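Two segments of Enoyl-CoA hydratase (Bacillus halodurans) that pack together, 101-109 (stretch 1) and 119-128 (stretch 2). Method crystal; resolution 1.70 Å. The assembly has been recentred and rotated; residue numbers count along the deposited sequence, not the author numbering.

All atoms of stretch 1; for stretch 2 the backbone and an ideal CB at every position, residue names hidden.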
# COMPACT_ATOMS: atom_id res chain seq x y z
N PRO A 101 2.13 -10.04 20.48
CA PRO A 101 3.41 -10.65 20.09
C PRO A 101 3.26 -12.08 19.55
O PRO A 101 4.19 -12.64 18.96
CB PRO A 101 4.20 -10.68 21.40
CG PRO A 101 3.13 -10.82 22.46
CD PRO A 101 1.96 -10.00 21.95
N LYS A 102 2.07 -12.66 19.75
CA LYS A 102 1.79 -14.02 19.30
C LYS A 102 1.24 -13.99 17.89
O LYS A 102 0.70 -12.97 17.46
CB LYS A 102 0.75 -14.67 20.22
CG LYS A 102 0.98 -14.40 21.69
CD LYS A 102 2.31 -14.97 22.13
CE LYS A 102 2.54 -14.77 23.62
NZ LYS A 102 3.80 -15.44 24.05
N VAL A 103 1.37 -15.10 17.18
CA VAL A 103 0.72 -15.19 15.88
C VAL A 103 -0.78 -15.24 16.12
O VAL A 103 -1.27 -16.07 16.90
CB VAL A 103 1.15 -16.43 15.08
CG1 VAL A 103 0.33 -16.53 13.81
CG2 VAL A 103 2.65 -16.41 14.77
N THR A 104 -1.51 -14.36 15.45
CA THR A 104 -2.95 -14.25 15.68
C THR A 104 -3.74 -14.71 14.45
O THR A 104 -3.47 -14.29 13.32
CB THR A 104 -3.33 -12.80 16.06
OG1 THR A 104 -2.86 -11.91 15.04
CG2 THR A 104 -2.70 -12.43 17.38
N VAL A 105 -4.71 -15.60 14.66
CA VAL A 105 -5.50 -16.14 13.57
C VAL A 105 -6.98 -16.09 13.93
O VAL A 105 -7.36 -16.50 15.03
CB VAL A 105 -5.11 -17.61 13.30
CG1 VAL A 105 -5.91 -18.18 12.13
CG2 VAL A 105 -3.62 -17.72 13.05
N ALA A 106 -7.81 -15.61 13.01
CA ALA A 106 -9.26 -15.64 13.20
C ALA A 106 -9.89 -16.68 12.29
O ALA A 106 -9.58 -16.75 11.10
CB ALA A 106 -9.86 -14.25 12.93
N LEU A 107 -10.75 -17.52 12.85
CA LEU A 107 -11.42 -18.54 12.06
C LEU A 107 -12.86 -18.12 11.87
O LEU A 107 -13.64 -18.14 12.83
CB LEU A 107 -11.35 -19.90 12.77
CG LEU A 107 -9.94 -20.32 13.20
CD1 LEU A 107 -9.96 -21.67 13.92
CD2 LEU A 107 -9.05 -20.38 11.97
N ILE A 108 -13.21 -17.72 10.64
CA ILE A 108 -14.55 -17.22 10.35
C ILE A 108 -15.40 -18.36 9.81
O ILE A 108 -15.31 -18.69 8.63
CB ILE A 108 -14.53 -16.09 9.30
CG1 ILE A 108 -13.43 -15.06 9.61
CG2 ILE A 108 -15.90 -15.44 9.22
CD1 ILE A 108 -13.58 -14.39 10.98
N ASN A 109 -16.23 -18.93 10.67
CA ASN A 109 -16.98 -20.13 10.31
C ASN A 109 -18.32 -19.84 9.63
O ASN A 109 -18.69 -20.50 8.68
CB ASN A 109 -17.19 -21.02 11.53
CG ASN A 109 -17.99 -20.34 12.63
OD1 ASN A 109 -17.70 -19.21 13.00
ND2 ASN A 109 -18.99 -21.02 13.16
N UNK A 119 -13.14 -6.28 13.48
CA UNK A 119 -12.19 -6.49 14.59
C UNK A 119 -11.12 -7.52 14.22
O UNK A 119 -9.94 -7.37 14.57
CB UNK A 119 -12.93 -6.94 15.85
N UNK A 120 -11.51 -8.55 13.47
CA UNK A 120 -10.58 -9.62 13.14
C UNK A 120 -9.56 -9.21 12.08
O UNK A 120 -8.61 -9.93 11.82
CB UNK A 120 -11.36 -10.85 12.66
N UNK A 121 -9.76 -8.04 11.45
CA UNK A 121 -8.80 -7.55 10.48
C UNK A 121 -7.46 -7.21 11.13
O UNK A 121 -6.45 -7.06 10.44
CB UNK A 121 -9.36 -6.32 9.76
N UNK A 122 -7.46 -7.12 12.46
CA UNK A 122 -6.22 -6.91 13.20
C UNK A 122 -5.35 -8.16 13.28
O UNK A 122 -4.18 -8.08 13.67
CB UNK A 122 -6.54 -6.42 14.61
N UNK A 123 -5.91 -9.32 12.93
CA UNK A 123 -5.19 -10.58 13.07
C UNK A 123 -4.18 -10.76 11.94
O UNK A 123 -4.30 -10.16 10.87
CB UNK A 123 -6.17 -11.75 13.09
N UNK A 124 -3.18 -11.60 12.20
CA UNK A 124 -2.15 -11.91 11.21
C UNK A 124 -2.69 -12.69 10.03
O UNK A 124 -2.20 -12.57 8.92
CB UNK A 124 -1.01 -12.70 11.86
N UNK A 125 -3.70 -13.52 10.28
CA UNK A 125 -4.29 -14.29 9.20
C UNK A 125 -5.75 -14.53 9.54
O UNK A 125 -6.10 -14.72 10.69
CB UNK A 125 -3.55 -15.61 8.98
N UNK A 126 -6.60 -14.44 8.52
CA UNK A 126 -8.02 -14.71 8.66
C UNK A 126 -8.35 -15.84 7.71
O UNK A 126 -8.10 -15.74 6.52
CB UNK A 126 -8.87 -13.47 8.38
N UNK A 127 -8.93 -16.92 8.24
CA UNK A 127 -9.30 -18.07 7.42
C UNK A 127 -10.80 -18.28 7.57
O UNK A 127 -11.31 -18.30 8.70
CB UNK A 127 -8.52 -19.32 7.82
N UNK A 128 -11.50 -18.43 6.45
CA UNK A 128 -12.96 -18.58 6.50
C UNK A 128 -13.42 -19.92 5.95
O UNK A 128 -12.79 -20.49 5.05
CB UNK A 128 -13.63 -17.45 5.72

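Residues 103-108 form a strand, and positions 125-128 run beside it in parallel, their axes 4.7 Å apart at closest approach. Ahead of them, positions 119-122 form a 3-10 turn.

At position 119 the ideal CB finds nothing of stretch 1 within 5.5 Å, so the partner sets no preference; the residue is Met119. Position 120 points toward stretch 1, its ideal CB 3.7 Å from Ala106 CB and 4.5 Å from Ile108 CD1. Such a surface invites an apolar side chain, whether branched or linear. Met120 packs its CB 3.6 Å from Ala106 CB and its CG 4.3 Å from Ile108 CD1; SD stays 3.8 Å from Ala106 CB, and the terminal CE leads away. Positions 121 and 122, pointing away and sideways, are unconstrained here; they hold Leu121 and Ala122.

Position 123 has left the turn (phi/psi -77/158), and its CB points toward the strand, 3.7 Å from Thr104 O and 4.2 Å from Ala106 N. With the backbone so near, a small residue such as alanine, serine or cysteine would fit comfortably. Cys123, with chi1 m, places SG 3.9 Å from Ala106 CB.

The ideal CB of position 124 lies a tight 3.3 Å from Thr104 O, yet Thr104 N also faces this side and offers a donor. A short acceptor, aspartate or asparagine, would suit. Asp124 meets that donor: Thr104 N bonds to Asp124 OD2 at 3.0 Å. In return Asp124 N donates to Thr104 OG1 at 2.9 Å, and makes a weak bond to Thr104 O, also 2.9 Å. The two residues thus clasp each other just before the regular pairing begins.

Position 125 pairs with Val105, on the face shared with Leu107. Its CB is 4.6 Å from Val105 CG2, so an apolar residue or a long chain with an aliphatic stem could serve. Arg125 takes an extended course and its end leads away; its NE and NH2 are bonded elsewhere in the structure. Its backbone does the pairing, Arg125 N to Thr104 O at 3.1 Å and Ala106 N to Arg125 O at 3.0 Å.

Position 126 pairs with Ala106, whose small side chain leaves the choice wide. Arg126 curls back within its own stretch, NH1 donating to Cys123 O at 3.0 Å.

Position 127, opposite Leu107, sits near Leu107 CD2 and Val105 CG1, favouring valine, isoleucine or leucine. Ile127 CD1 reaches Val105 CG1 at 4.1 Å, while Ile127 N bonds to Ala106 O at 2.9 Å.

Position 128 has its CB 3.6 Å from Ile108 O, compatible with a small residue; Ala128 CB lies 3.9 Å from Ile108 CB.

Stretch 2 (119-128) MMLACDRRIA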
# COMPACT_ATOMS: atom_id res chain seq x y z
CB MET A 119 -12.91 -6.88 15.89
CG MET A 119 -13.54 -5.68 16.61
SD MET A 119 -13.95 -5.98 18.36
CE MET A 119 -13.09 -7.58 18.61
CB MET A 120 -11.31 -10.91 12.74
CG MET A 120 -12.24 -11.47 13.84
SD MET A 120 -11.41 -11.86 15.41
CE MET A 120 -12.01 -10.56 16.45
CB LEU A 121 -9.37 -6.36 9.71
CG LEU A 121 -10.56 -6.70 8.83
CD1 LEU A 121 -11.13 -5.41 8.21
CD2 LEU A 121 -10.14 -7.67 7.73
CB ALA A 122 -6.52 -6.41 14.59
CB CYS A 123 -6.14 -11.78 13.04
SG CYS A 123 -7.22 -11.90 14.48
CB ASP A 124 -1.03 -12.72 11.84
CG ASP A 124 -0.25 -11.94 12.87
OD1 ASP A 124 -0.10 -10.70 12.72
OD2 ASP A 124 0.22 -12.57 13.83
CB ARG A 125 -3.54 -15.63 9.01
CG ARG A 125 -3.93 -16.39 7.75
CD ARG A 125 -2.94 -17.54 7.46
NE ARG A 125 -3.10 -18.09 6.11
CZ ARG A 125 -2.59 -17.58 5.01
NH1 ARG A 125 -1.91 -16.43 5.07
NH2 ARG A 125 -2.79 -18.18 3.84
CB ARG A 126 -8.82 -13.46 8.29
CG ARG A 126 -8.79 -12.34 9.32
CD ARG A 126 -7.57 -11.42 9.17
NE ARG A 126 -7.62 -10.67 7.92
CZ ARG A 126 -6.65 -9.87 7.48
NH1 ARG A 126 -5.55 -9.68 8.19
NH2 ARG A 126 -6.79 -9.23 6.33
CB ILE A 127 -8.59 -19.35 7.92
CG1 ILE A 127 -7.06 -19.18 7.85
CG2 ILE A 127 -9.03 -20.56 7.09
CD1 ILE A 127 -6.29 -20.30 8.59
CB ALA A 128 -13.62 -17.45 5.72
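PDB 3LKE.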